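Local coordinates for protein methylmalonyl-CoA carboxyltransferase 12S subunit (PDB 1ON9) that transfers the carboxyl group of methylmalonyl-CoA to the biotin of the 1.3S subunit, as the hexameric core of transcarboxylase, at residues Phe265-Asn270 with Val300-Tyr305; Lys249-Phe254 with Asp304-Lys309; Asp369-Leu374 with Leu407-Gly412; Pro401-Val406 with Ser501-Tyr506; Gln170-Ala175 with Tyr184-Thr189. All blocks are in the same frame, centred on the assembly; numbering follows the deposited sequence.

Contact 1. Residues Phe265-Asn270 with Val300-Tyr305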
# COMPACT_ATOMS: atom_id res chain seq x y z
N PHE E 265 -27.96 9.75 -0.16
CA PHE E 265 -28.93 10.53 0.60
C PHE E 265 -30.32 10.26 0.06
O PHE E 265 -30.48 10.01 -1.13
CB PHE E 265 -28.62 12.02 0.49
CG PHE E 265 -27.43 12.44 1.28
CD1 PHE E 265 -26.54 11.49 1.78
CD2 PHE E 265 -27.18 13.78 1.53
CE1 PHE E 265 -25.42 11.87 2.50
CE2 PHE E 265 -26.06 14.17 2.26
CZ PHE E 265 -25.18 13.21 2.74
N VAL E 266 -31.31 10.34 0.94
CA VAL E 266 -32.69 10.10 0.55
C VAL E 266 -33.58 11.22 1.09
O VAL E 266 -33.48 11.59 2.26
CB VAL E 266 -33.17 8.74 1.12
CG1 VAL E 266 -34.65 8.53 0.85
CG2 VAL E 266 -32.36 7.61 0.50
N ASN E 267 -34.43 11.77 0.22
CA ASN E 267 -35.39 12.81 0.60
C ASN E 267 -34.88 13.70 1.73
O ASN E 267 -35.47 13.75 2.81
CB ASN E 267 -36.69 12.13 1.03
CG ASN E 267 -37.79 13.13 1.31
OD1 ASN E 267 -38.82 12.79 1.88
ND2 ASN E 267 -37.57 14.36 0.89
N PRO E 268 -33.79 14.44 1.50
CA PRO E 268 -33.30 15.28 2.58
C PRO E 268 -34.17 16.42 3.06
O PRO E 268 -34.80 17.13 2.27
CB PRO E 268 -31.94 15.77 2.07
CG PRO E 268 -32.04 15.63 0.58
CD PRO E 268 -32.84 14.40 0.37
N ASN E 269 -34.24 16.57 4.38
CA ASN E 269 -34.99 17.65 4.98
C ASN E 269 -33.87 18.51 5.55
O ASN E 269 -33.14 18.07 6.44
CB ASN E 269 -35.90 17.14 6.09
CG ASN E 269 -36.74 18.25 6.70
OD1 ASN E 269 -36.21 19.30 7.04
ND2 ASN E 269 -38.03 18.02 6.84
N ASN E 270 -33.71 19.72 5.03
CA ASN E 270 -32.62 20.57 5.49
C ASN E 270 -33.01 21.60 6.54
O ASN E 270 -32.18 22.39 6.98
CB ASN E 270 -31.95 21.22 4.29
CG ASN E 270 -31.46 20.18 3.28
OD1 ASN E 270 -32.03 20.04 2.20
ND2 ASN E 270 -30.41 19.44 3.66
N VAL E 300 -34.70 13.70 13.78
CA VAL E 300 -34.39 13.07 12.51
C VAL E 300 -35.34 13.58 11.41
O VAL E 300 -36.44 14.04 11.71
CB VAL E 300 -34.48 11.52 12.62
CG1 VAL E 300 -33.58 11.04 13.76
CG2 VAL E 300 -35.91 11.09 12.85
N ASP E 301 -34.89 13.50 10.16
CA ASP E 301 -35.69 13.97 9.03
C ASP E 301 -37.08 13.36 9.01
O ASP E 301 -37.23 12.13 9.03
CB ASP E 301 -35.02 13.63 7.69
CG ASP E 301 -33.82 14.50 7.39
OD1 ASP E 301 -33.32 14.39 6.25
OD2 ASP E 301 -33.39 15.27 8.27
N TRP E 302 -38.09 14.22 8.96
CA TRP E 302 -39.47 13.77 8.86
C TRP E 302 -39.93 12.90 10.02
O TRP E 302 -41.02 12.32 9.96
CB TRP E 302 -39.66 12.97 7.56
CG TRP E 302 -38.94 13.56 6.39
CD1 TRP E 302 -37.87 13.03 5.74
CD2 TRP E 302 -39.26 14.79 5.70
NE1 TRP E 302 -37.48 13.84 4.70
CE2 TRP E 302 -38.32 14.93 4.65
CE3 TRP E 302 -40.24 15.78 5.88
CZ2 TRP E 302 -38.34 16.03 3.78
CZ3 TRP E 302 -40.25 16.87 5.01
CH2 TRP E 302 -39.30 16.98 3.97
N GLY E 303 -39.13 12.82 11.08
CA GLY E 303 -39.49 11.98 12.20
C GLY E 303 -39.38 10.51 11.82
O GLY E 303 -39.79 9.63 12.56
N ASP E 304 -38.79 10.24 10.66
CA ASP E 304 -38.67 8.86 10.17
C ASP E 304 -37.46 8.08 10.68
O ASP E 304 -36.33 8.56 10.64
CB ASP E 304 -38.67 8.86 8.64
CG ASP E 304 -38.63 7.47 8.05
OD1 ASP E 304 -37.59 7.08 7.47
OD2 ASP E 304 -39.64 6.76 8.16
N TYR E 305 -37.70 6.88 11.18
CA TYR E 305 -36.62 6.04 11.63
C TYR E 305 -37.08 4.59 11.51
O TYR E 305 -38.28 4.31 11.53
CB TYR E 305 -36.19 6.38 13.08
CG TYR E 305 -37.26 6.25 14.14
CD1 TYR E 305 -38.06 7.33 14.49
CD2 TYR E 305 -37.46 5.03 14.80
CE1 TYR E 305 -39.06 7.20 15.47
CE2 TYR E 305 -38.44 4.89 15.77
CZ TYR E 305 -39.23 5.97 16.10
OH TYR E 305 -40.17 5.83 17.09
O HOH W 1 -34.22 12.07 4.81
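Asn-269 and Trp-302 meet where two surface loops of this crotonase-like carboxyltransferase fold come together: the loop following helix 241-253 and the turn between helix 292-299 and strand 305-308. Asn-269 is the side chain to trace. Asn-269 CB sits over the six-membered ring of Trp-302, 3.8 Å from the centroid, in a CH-pi contact. The Asn-269 CB also lies 3.6 Å from Asp-301 CG. CG is anti to the backbone N (chi1 -178°), which carries the amide onward across the same indole face with its plane 62° from the ring. At the tip, Asn-269 ND2 lies over the rim, 3.1 Å from Trp-302 CZ3, while OD1 accepts a bond from the backbone N of Asp-271. The opposite face of the indole takes the Asn-267 amide, turned only 25° from the ring plane, so two asparagines sandwich one tryptophan. Asp-301 OD1 accepts the backbone N of Asn-269 at 3.0 Å, from above the carboxylate plane, and also Gly-325 N; its OD2 forms a salt bridge with Arg-496. The ring's rotation is fixed by its own N-H: Trp-302 NE1 donates a nearly straight, in-plane bond of 2.8 Å to Asn-267 O.

Contact 2. Residues Lys249-Phe254 with Asp304-Lys309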
# COMPACT_ATOMS: atom_id res chain seq x y z
N LYS E 249 -36.58 -3.46 1.85
CA LYS E 249 -36.35 -2.28 1.01
C LYS E 249 -36.06 -1.05 1.85
O LYS E 249 -35.18 -0.25 1.52
CB LYS E 249 -37.56 -1.99 0.10
CG LYS E 249 -37.79 -3.03 -0.99
CD LYS E 249 -39.04 -2.71 -1.81
CE LYS E 249 -39.41 -3.87 -2.71
NZ LYS E 249 -40.70 -3.63 -3.43
N LYS E 250 -36.80 -0.89 2.94
CA LYS E 250 -36.62 0.25 3.83
C LYS E 250 -35.23 0.14 4.46
O LYS E 250 -34.45 1.10 4.45
CB LYS E 250 -37.73 0.25 4.90
CG LYS E 250 -37.63 1.36 5.93
CD LYS E 250 -37.86 2.71 5.29
CE LYS E 250 -37.91 3.80 6.34
NZ LYS E 250 -38.02 5.11 5.67
N LEU E 251 -34.91 -1.04 5.00
CA LEU E 251 -33.59 -1.25 5.58
C LEU E 251 -32.52 -0.96 4.53
O LEU E 251 -31.59 -0.18 4.77
CB LEU E 251 -33.45 -2.70 6.07
CG LEU E 251 -32.04 -3.17 6.41
CD1 LEU E 251 -31.48 -2.36 7.58
CD2 LEU E 251 -32.07 -4.68 6.74
N LEU E 252 -32.62 -1.61 3.37
CA LEU E 252 -31.62 -1.38 2.33
C LEU E 252 -31.45 0.10 1.98
O LEU E 252 -30.34 0.55 1.72
CB LEU E 252 -31.96 -2.16 1.05
CG LEU E 252 -30.92 -2.12 -0.07
CD1 LEU E 252 -29.61 -2.72 0.40
CD2 LEU E 252 -31.44 -2.90 -1.28
N SER E 253 -32.54 0.87 1.98
CA SER E 253 -32.45 2.29 1.63
C SER E 253 -31.47 3.08 2.50
O SER E 253 -30.99 4.12 2.07
CB SER E 253 -33.84 2.95 1.69
OG SER E 253 -34.20 3.29 3.01
N PHE E 254 -31.17 2.61 3.72
CA PHE E 254 -30.21 3.30 4.60
C PHE E 254 -28.77 2.87 4.36
O PHE E 254 -27.83 3.48 4.89
CB PHE E 254 -30.49 3.00 6.07
CG PHE E 254 -31.76 3.58 6.57
CD1 PHE E 254 -32.89 2.77 6.72
CD2 PHE E 254 -31.85 4.94 6.87
CE1 PHE E 254 -34.09 3.32 7.15
CE2 PHE E 254 -33.04 5.49 7.30
CZ PHE E 254 -34.17 4.68 7.44
N ASP E 304 -38.79 10.24 10.66
CA ASP E 304 -38.67 8.86 10.17
C ASP E 304 -37.46 8.08 10.68
O ASP E 304 -36.33 8.56 10.64
CB ASP E 304 -38.67 8.86 8.64
CG ASP E 304 -38.63 7.47 8.05
OD1 ASP E 304 -37.59 7.08 7.47
OD2 ASP E 304 -39.64 6.76 8.16
N TYR E 305 -37.70 6.88 11.18
CA TYR E 305 -36.62 6.04 11.63
C TYR E 305 -37.08 4.59 11.51
O TYR E 305 -38.28 4.31 11.53
CB TYR E 305 -36.19 6.38 13.08
CG TYR E 305 -37.26 6.25 14.14
CD1 TYR E 305 -38.06 7.33 14.49
CD2 TYR E 305 -37.46 5.03 14.80
CE1 TYR E 305 -39.06 7.20 15.47
CE2 TYR E 305 -38.44 4.89 15.77
CZ TYR E 305 -39.23 5.97 16.10
OH TYR E 305 -40.17 5.83 17.09
N LEU E 306 -36.11 3.71 11.32
CA LEU E 306 -36.34 2.27 11.17
C LEU E 306 -35.64 1.68 12.39
O LEU E 306 -34.41 1.62 12.42
CB LEU E 306 -35.66 1.77 9.90
CG LEU E 306 -36.16 0.48 9.23
CD1 LEU E 306 -34.97 -0.34 8.82
CD2 LEU E 306 -37.08 -0.30 10.13
N GLU E 307 -36.41 1.27 13.39
CA GLU E 307 -35.80 0.74 14.60
C GLU E 307 -35.30 -0.68 14.36
O GLU E 307 -36.00 -1.50 13.77
CB GLU E 307 -36.81 0.76 15.75
CG GLU E 307 -36.11 0.77 17.08
CD GLU E 307 -37.02 0.87 18.27
OE1 GLU E 307 -38.18 1.31 18.13
OE2 GLU E 307 -36.54 0.50 19.36
N VAL E 308 -34.08 -0.94 14.81
CA VAL E 308 -33.46 -2.26 14.68
C VAL E 308 -33.62 -2.96 16.03
O VAL E 308 -33.46 -2.32 17.08
CB VAL E 308 -31.96 -2.12 14.30
CG1 VAL E 308 -31.31 -3.49 14.16
CG2 VAL E 308 -31.84 -1.36 12.97
N LYS E 309 -33.95 -4.25 16.01
CA LYS E 309 -34.17 -5.03 17.23
C LYS E 309 -35.11 -4.27 18.14
O LYS E 309 -34.88 -4.17 19.35
CB LYS E 309 -32.84 -5.33 17.93
CG LYS E 309 -32.14 -6.51 17.29
CD LYS E 309 -30.85 -6.94 17.96
CE LYS E 309 -30.35 -8.22 17.29
NZ LYS E 309 -29.04 -8.69 17.83
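This is a helix-on-edge-strand packing contact with a salt bridge at its rim: the last turn of helix 241-253 lies beside strand 305-308, an outermost strand of the sheet of the C-terminal half. Leu-306 is the centre of it. Leu-306 CB touches Phe-254 CE1 at 3.5 Å, its CG lies 3.7 Å from Lys-250 CG, and its CD1 reaches the helix backbone, 3.6 Å from Leu-251 CA. The lysine and leucine chains run antiparallel alongside each other. The Lys-250 chain bends at chi2 (67°), then runs straight to Asp-304, where NZ meets OD1 at 2.7 Å on the syn side, 22° out of the carboxylate plane. An alanine in place of Asp-304 is likely to leave the Lys-250 ammonium without its mate and its tail free to swing away from the strand. On the helix, Ser-253 OG donates to Lys-250 O at 2.6 Å, in the carbonyl plane, and is also bonded to Arg-322. Phe-236, from the outermost strand of the N-terminal sheet, packs on both Leu-251 and Leu-306. Such an interface, a helix of one crotonase-type half closing on the edge strand of the next, fits the tandem crotonase fold of biotin-dependent carboxyltransferases.

Contact 3. Residues Asp369-Leu374 with Leu407-Gly412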
# COMPACT_ATOMS: atom_id res chain seq x y z
N ASP E 369 -28.90 8.96 28.43
CA ASP E 369 -29.65 9.15 29.66
C ASP E 369 -29.57 7.77 30.28
O ASP E 369 -30.50 6.97 30.17
CB ASP E 369 -31.10 9.53 29.39
CG ASP E 369 -31.78 10.02 30.65
OD1 ASP E 369 -31.15 9.87 31.72
OD2 ASP E 369 -32.91 10.55 30.58
N VAL E 370 -28.43 7.49 30.91
CA VAL E 370 -28.16 6.18 31.48
C VAL E 370 -27.61 6.31 32.91
O VAL E 370 -26.60 6.98 33.15
CB VAL E 370 -27.17 5.42 30.54
CG1 VAL E 370 -25.83 6.19 30.46
CG2 VAL E 370 -26.99 3.97 30.99
N PRO E 371 -28.28 5.68 33.88
CA PRO E 371 -27.89 5.71 35.29
C PRO E 371 -26.82 4.71 35.69
O PRO E 371 -26.30 4.75 36.80
CB PRO E 371 -29.20 5.44 36.01
CG PRO E 371 -29.80 4.41 35.13
CD PRO E 371 -29.58 4.99 33.73
N GLY E 372 -26.50 3.80 34.78
CA GLY E 372 -25.50 2.78 35.05
C GLY E 372 -25.95 1.46 34.46
O GLY E 372 -26.87 1.43 33.64
N PHE E 373 -25.30 0.37 34.86
CA PHE E 373 -25.68 -0.95 34.38
C PHE E 373 -26.68 -1.53 35.35
O PHE E 373 -26.70 -1.17 36.52
CB PHE E 373 -24.46 -1.86 34.28
CG PHE E 373 -23.49 -1.43 33.22
CD1 PHE E 373 -22.48 -0.52 33.51
CD2 PHE E 373 -23.66 -1.85 31.90
CE1 PHE E 373 -21.66 -0.03 32.51
CE2 PHE E 373 -22.84 -1.36 30.90
CZ PHE E 373 -21.84 -0.45 31.21
N LEU E 374 -27.52 -2.43 34.84
CA LEU E 374 -28.54 -3.07 35.63
C LEU E 374 -27.94 -3.90 36.77
O LEU E 374 -27.13 -4.80 36.53
CB LEU E 374 -29.37 -3.98 34.74
CG LEU E 374 -30.51 -4.75 35.42
CD1 LEU E 374 -31.58 -3.76 35.91
CD2 LEU E 374 -31.11 -5.74 34.42
N LEU E 407 -28.60 13.81 27.22
CA LEU E 407 -29.91 14.35 27.58
C LEU E 407 -30.04 14.55 29.07
O LEU E 407 -30.53 15.58 29.52
CB LEU E 407 -31.02 13.40 27.12
CG LEU E 407 -31.05 12.98 25.64
CD1 LEU E 407 -32.28 12.11 25.39
CD2 LEU E 407 -31.10 14.23 24.74
N ARG E 408 -29.62 13.55 29.85
CA ARG E 408 -29.77 13.64 31.28
C ARG E 408 -28.69 12.83 32.02
O ARG E 408 -27.53 13.22 32.03
CB ARG E 408 -31.19 13.17 31.63
CG ARG E 408 -31.67 13.50 33.03
CD ARG E 408 -33.19 13.41 33.11
NE ARG E 408 -33.68 12.06 32.85
CZ ARG E 408 -34.90 11.65 33.16
NH1 ARG E 408 -35.77 12.49 33.74
NH2 ARG E 408 -35.26 10.39 32.94
N LYS E 409 -29.05 11.71 32.64
CA LYS E 409 -28.05 10.93 33.37
C LYS E 409 -26.94 10.36 32.47
O LYS E 409 -27.19 9.92 31.35
CB LYS E 409 -28.71 9.77 34.11
CG LYS E 409 -29.79 10.17 35.11
CD LYS E 409 -30.34 8.91 35.78
CE LYS E 409 -31.54 9.19 36.70
NZ LYS E 409 -32.80 9.49 35.95
N ALA E 410 -25.71 10.38 32.96
CA ALA E 410 -24.57 9.82 32.23
C ALA E 410 -23.60 9.39 33.33
O ALA E 410 -22.57 10.02 33.55
CB ALA E 410 -23.94 10.88 31.33
N TYR E 411 -23.94 8.30 34.01
CA TYR E 411 -23.15 7.82 35.13
C TYR E 411 -22.09 6.75 34.88
O TYR E 411 -22.33 5.75 34.22
CB TYR E 411 -24.08 7.30 36.22
CG TYR E 411 -24.91 8.35 36.92
CD1 TYR E 411 -24.93 9.67 36.47
CD2 TYR E 411 -25.68 8.03 38.04
CE1 TYR E 411 -25.67 10.64 37.13
CE2 TYR E 411 -26.42 8.99 38.70
CZ TYR E 411 -26.41 10.30 38.24
OH TYR E 411 -27.11 11.27 38.92
N GLY E 412 -20.92 6.98 35.47
CA GLY E 412 -19.81 6.05 35.38
C GLY E 412 -19.58 5.36 34.05
O GLY E 412 -19.67 5.98 32.98
O HOH W 2 -32.80 8.89 33.44
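Asp-369 and Arg-408 meet with their flat groups almost perpendicular, the carboxylate and guanidinium planes 78° apart. NE of Arg-408 reaches OD2 of Asp-369 at 2.8 Å on its syn side, 15° out of the carboxylate plane, and completes a salt bridge; Tyr-290 OH is a further partner of OD2. The other oxygen is used differently: Lys-409 N donates to Asp-369 OD1 at 2.9 Å from above the carboxylate plane. A water donates to the same OD1, accepts from Lys-409 NZ at 2.6 Å, and has a weak bond from Arg-408 NH2. Lys-409 gets its ammonium there by running extended and then bending at chi4 (74°), which also lets NZ meet Gly-286 O. Both oxygens of the buried acid are thus gripped, and the two cations close by would probably keep it ionised. NH1 and NH2 of Arg-408 bond the carbonyls of Pro-283 and Lys-288 respectively.

Beyond the acid the backbones pair in parallel, Val-370 opposite Ala-410. Val-370 N donates to Lys-409 O at 2.8 Å, and Tyr-411 N to Val-370 O at 3.1 Å. Pro-371 CB packs on the lysine chain, 3.7 Å from Lys-409 CD, and Pro-371 O lies 3.4 Å from Tyr-411 CB.

The chain bends sharply at Arg-408. Strand 402-407 runs beside 364-370 in the main sheet, whereas 409-411 pairs with 435-437 and leads into helix 412-417; past Gly-372, Phe-373 reaches Tyr-184 of the second subunit.

Contact 4. Residues Pro401-Val406 with Ser501-Tyr506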
# COMPACT_ATOMS: atom_id res chain seq x y z
N PRO E 401 -18.11 9.07 11.96
CA PRO E 401 -18.38 10.21 12.84
C PRO E 401 -19.20 9.69 14.02
O PRO E 401 -20.13 8.91 13.84
CB PRO E 401 -19.20 11.15 11.97
CG PRO E 401 -18.68 10.87 10.58
CD PRO E 401 -18.59 9.35 10.59
N LYS E 402 -18.83 10.13 15.22
CA LYS E 402 -19.54 9.73 16.43
C LYS E 402 -19.99 11.01 17.13
O LYS E 402 -19.18 11.80 17.59
CB LYS E 402 -18.62 8.88 17.32
CG LYS E 402 -18.33 7.50 16.72
CD LYS E 402 -17.32 6.71 17.56
CE LYS E 402 -15.91 7.20 17.36
NZ LYS E 402 -14.91 6.45 18.19
N ILE E 403 -21.30 11.21 17.19
CA ILE E 403 -21.89 12.41 17.80
C ILE E 403 -22.73 11.99 18.99
O ILE E 403 -23.64 11.17 18.86
CB ILE E 403 -22.80 13.16 16.81
CG1 ILE E 403 -22.09 13.34 15.46
CG2 ILE E 403 -23.22 14.50 17.42
CD1 ILE E 403 -20.83 14.13 15.53
N THR E 404 -22.44 12.57 20.15
CA THR E 404 -23.14 12.22 21.37
C THR E 404 -23.80 13.41 22.04
O THR E 404 -23.19 14.46 22.22
CB THR E 404 -22.17 11.56 22.36
OG1 THR E 404 -21.65 10.37 21.76
CG2 THR E 404 -22.85 11.23 23.68
N VAL E 405 -25.06 13.23 22.40
CA VAL E 405 -25.80 14.26 23.08
C VAL E 405 -26.24 13.68 24.41
O VAL E 405 -26.90 12.64 24.46
CB VAL E 405 -27.04 14.69 22.27
CG1 VAL E 405 -27.82 15.78 23.03
CG2 VAL E 405 -26.59 15.23 20.91
N VAL E 406 -25.84 14.32 25.49
CA VAL E 406 -26.24 13.83 26.80
C VAL E 406 -27.50 14.56 27.21
O VAL E 406 -27.49 15.76 27.49
CB VAL E 406 -25.13 14.06 27.82
CG1 VAL E 406 -25.58 13.55 29.19
CG2 VAL E 406 -23.87 13.34 27.35
N SER E 501 -25.12 19.88 12.16
CA SER E 501 -23.88 20.59 11.90
C SER E 501 -22.69 19.72 12.18
O SER E 501 -21.71 19.74 11.44
CB SER E 501 -23.79 21.87 12.74
OG SER E 501 -24.81 22.78 12.38
N ALA E 502 -22.76 18.95 13.26
CA ALA E 502 -21.65 18.06 13.59
C ALA E 502 -21.46 17.05 12.46
O ALA E 502 -20.34 16.81 12.00
CB ALA E 502 -21.93 17.35 14.92
N LEU E 503 -22.56 16.46 12.01
CA LEU E 503 -22.51 15.47 10.94
C LEU E 503 -21.92 16.08 9.67
O LEU E 503 -21.13 15.44 8.98
CB LEU E 503 -23.91 14.93 10.65
CG LEU E 503 -24.52 14.03 11.75
CD1 LEU E 503 -25.99 13.81 11.47
CD2 LEU E 503 -23.77 12.69 11.79
N GLU E 504 -22.31 17.31 9.36
CA GLU E 504 -21.79 17.96 8.16
C GLU E 504 -20.30 18.18 8.35
O GLU E 504 -19.50 17.86 7.47
CB GLU E 504 -22.50 19.30 7.93
CG GLU E 504 -21.98 20.13 6.76
CD GLU E 504 -22.02 19.40 5.41
OE1 GLU E 504 -22.73 18.38 5.29
OE2 GLU E 504 -21.35 19.86 4.47
N MET E 505 -19.92 18.71 9.51
CA MET E 505 -18.51 18.99 9.82
C MET E 505 -17.67 17.71 9.68
O MET E 505 -16.62 17.69 9.03
CB MET E 505 -18.35 19.53 11.26
CG MET E 505 -18.89 20.96 11.54
SD MET E 505 -19.06 21.47 13.35
CE MET E 505 -17.45 21.21 13.93
N TYR E 506 -18.16 16.61 10.25
CA TYR E 506 -17.41 15.36 10.21
C TYR E 506 -17.67 14.43 9.04
O TYR E 506 -17.18 13.30 9.03
CB TYR E 506 -17.58 14.65 11.55
CG TYR E 506 -16.85 15.37 12.67
CD1 TYR E 506 -15.47 15.25 12.81
CD2 TYR E 506 -17.52 16.25 13.52
CE1 TYR E 506 -14.78 15.98 13.76
CE2 TYR E 506 -16.84 17.00 14.47
CZ TYR E 506 -15.47 16.86 14.59
OH TYR E 506 -14.79 17.62 15.52
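Ile-403 and Ala-502 press together where helix 495-505 covers strand 402-407, a helix-on-sheet layer of the crotonase-type C-terminal half. What the Ile-403 side chain meets on the helix is all apolar. CD1 of Ile-403 is packed tightly on Ala-502 CB at 3.5 Å, and its CG2 touches the same methyl from the other branch at 4.0 Å. With CG1 beside the backbone N (chi1 -48°), Ile-403 CG1 lies 4.1 Å from Leu-503 CD2, the two side chains crossing at a slant. Ile-403 CD1 also comes 4.4 Å from Tyr-506 CD2, so one isoleucine spans the inward side of the last helical turn. Cutting Ile-403 back to an alanine would probably open a gap against Ala-502 and leave Leu-503 CD2 without its partner.

Further out, Ile-403 is fixed by backbone bonds to Leu-364 and Gln-366 of neighbouring strand 364-370, and Ala-427 of strand 427-430 touches both Ile-403 and Ala-502. Tyr-506 points its OH away from the strand to bond Gln-125 OE1 of the third subunit, tying this helix end to the assembly. Just before the strand Pro-401 closes the contact: Pro-401 CB lies 3.9 Å from Tyr-506 CB, and its CG sits 3.2 Å from Tyr-506 O.

Contact 5. Residues Gln170-Ala175 with Tyr184-Thr189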
# COMPACT_ATOMS: atom_id res chain seq x y z
N GLN E 170 -25.40 -7.77 3.94
CA GLN E 170 -26.07 -9.05 3.76
C GLN E 170 -27.36 -9.00 4.57
O GLN E 170 -27.36 -8.74 5.76
CB GLN E 170 -25.19 -10.19 4.25
CG GLN E 170 -23.88 -10.28 3.50
CD GLN E 170 -23.01 -11.40 4.02
OE1 GLN E 170 -23.22 -12.55 3.67
NE2 GLN E 170 -22.06 -11.06 4.88
N ILE E 171 -28.47 -9.24 3.88
CA ILE E 171 -29.76 -9.21 4.52
C ILE E 171 -30.39 -10.57 4.38
O ILE E 171 -30.51 -11.11 3.28
CB ILE E 171 -30.67 -8.14 3.87
CG1 ILE E 171 -30.11 -6.75 4.15
CG2 ILE E 171 -32.10 -8.21 4.44
CD1 ILE E 171 -30.77 -5.62 3.36
N ALA E 172 -30.78 -11.15 5.51
CA ALA E 172 -31.40 -12.46 5.48
C ALA E 172 -32.87 -12.28 5.76
O ALA E 172 -33.25 -11.55 6.68
CB ALA E 172 -30.76 -13.37 6.53
N ILE E 173 -33.72 -12.91 4.96
CA ILE E 173 -35.15 -12.85 5.19
C ILE E 173 -35.56 -14.30 5.39
O ILE E 173 -35.54 -15.11 4.46
CB ILE E 173 -35.95 -12.27 4.00
CG1 ILE E 173 -35.51 -10.83 3.72
CG2 ILE E 173 -37.44 -12.26 4.35
CD1 ILE E 173 -34.76 -10.68 2.42
N ILE E 174 -35.91 -14.63 6.62
CA ILE E 174 -36.31 -15.99 6.95
C ILE E 174 -37.82 -15.95 6.80
O ILE E 174 -38.53 -15.28 7.57
CB ILE E 174 -35.85 -16.36 8.38
CG1 ILE E 174 -34.33 -16.12 8.49
CG2 ILE E 174 -36.17 -17.84 8.67
CD1 ILE E 174 -33.71 -16.52 9.77
N ALA E 175 -38.31 -16.65 5.79
CA ALA E 175 -39.73 -16.64 5.48
C ALA E 175 -40.32 -18.04 5.43
O ALA E 175 -41.32 -18.29 4.75
CB ALA E 175 -39.94 -15.93 4.14
N TYR E 184 -27.07 -20.68 11.00
CA TYR E 184 -25.83 -19.95 11.13
C TYR E 184 -25.57 -19.01 9.97
O TYR E 184 -24.88 -18.02 10.14
CB TYR E 184 -24.67 -20.92 11.31
CG TYR E 184 -24.68 -21.56 12.68
CD1 TYR E 184 -24.61 -22.94 12.82
CD2 TYR E 184 -24.76 -20.78 13.83
CE1 TYR E 184 -24.63 -23.54 14.07
CE2 TYR E 184 -24.78 -21.36 15.08
CZ TYR E 184 -24.71 -22.75 15.20
OH TYR E 184 -24.72 -23.33 16.46
N SER E 185 -26.10 -19.32 8.79
CA SER E 185 -25.87 -18.41 7.67
C SER E 185 -26.55 -17.07 8.00
O SER E 185 -25.92 -16.02 7.93
CB SER E 185 -26.39 -18.98 6.35
OG SER E 185 -26.17 -18.05 5.29
N PRO E 186 -27.86 -17.09 8.34
CA PRO E 186 -28.53 -15.83 8.68
C PRO E 186 -27.78 -15.12 9.81
O PRO E 186 -27.64 -13.90 9.79
CB PRO E 186 -29.91 -16.28 9.12
CG PRO E 186 -30.18 -17.42 8.20
CD PRO E 186 -28.84 -18.18 8.23
N ALA E 187 -27.28 -15.89 10.78
CA ALA E 187 -26.55 -15.30 11.91
C ALA E 187 -25.30 -14.57 11.45
O ALA E 187 -24.84 -13.65 12.11
CB ALA E 187 -26.14 -16.38 12.93
N LEU E 188 -24.73 -15.02 10.33
CA LEU E 188 -23.50 -14.41 9.82
C LEU E 188 -23.79 -13.27 8.85
O LEU E 188 -22.87 -12.59 8.41
CB LEU E 188 -22.63 -15.48 9.14
CG LEU E 188 -22.06 -16.56 10.08
CD1 LEU E 188 -21.51 -17.72 9.25
CD2 LEU E 188 -20.97 -15.95 10.95
N THR E 189 -25.05 -13.04 8.51
CA THR E 189 -25.36 -11.91 7.65
C THR E 189 -25.49 -10.73 8.61
O THR E 189 -25.26 -10.88 9.81
CB THR E 189 -26.68 -12.08 6.91
OG1 THR E 189 -27.76 -12.12 7.85
CG2 THR E 189 -26.65 -13.35 6.07
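Ala-172 and Pro-186 carry the apolar part of this buried contact, in which strand 170-175 packs against the short helix 184-188. Ala-172 CB lies 4.0 Å from Pro-186 CB. Farther along the strand, Ile-174 brings CD1 to 3.9 Å from Pro-186 CB, the two side chains crossing at about a right angle. At the opposite end Gln-170 CB sits 3.6 Å from Thr-189 CB. The small alanine lets the helix come near, the axes approaching to 8.1 Å with their directions 140° apart.

No polar bond crosses between the segments. Thr-189 has OG1 between its backbone N and carbonyl carbon (chi1 64°), which turns the hydroxyl back onto its own helix: Thr-189 OG1 donates to Pro-186 O at 2.6 Å, in the carbonyl plane on a lone pair. Thr-189 N donates to the same Pro-186 O at 3.0 Å, so two bonds grip that oxygen. Gln-170 sends its NE2 elsewhere, to Asn-161 O on helix 147-164.

Chain order makes this a beta-alpha-beta unit: the helix returns to strand 191-195, parallel neighbour of 170-175. The bound methylmalonyl-CoA is about 14 Å from the Ile-174 side chain.

With no hydrogen bond between the segments, the contact probably rests on packing, while the Thr-189 hydroxyl, satisfied internally, can bring OG1 to face Ala-172 CB at 3.5 Å without needing a partner on the strand.

In the fold
Along the chain, contact 5 comes first, in the N-terminal sheet; contacts 2 and 1 follow and share Asp-304 and Tyr-305; contacts 3 and 4 alternate, both reaching the C-terminal sheet. Contact 2 bridges the halves: its helix touches contact 5, where Leu-251 CD2 lies 3.7 Å from Ile-171 CD1, while its strand 305-308 edges the sheet containing 364-370 and 402-407. Contacts 1 and 2 have centres about 12 Å apart; contacts 3 and 5 lie about 33 Å apart between centres. The two seven-strand sheets, alike in strand order, are thus tied through helix 241-253. Contacts 3 and 5 also touch the second subunit, and contact 4 the third, so these parts face other subunits of the hexamer.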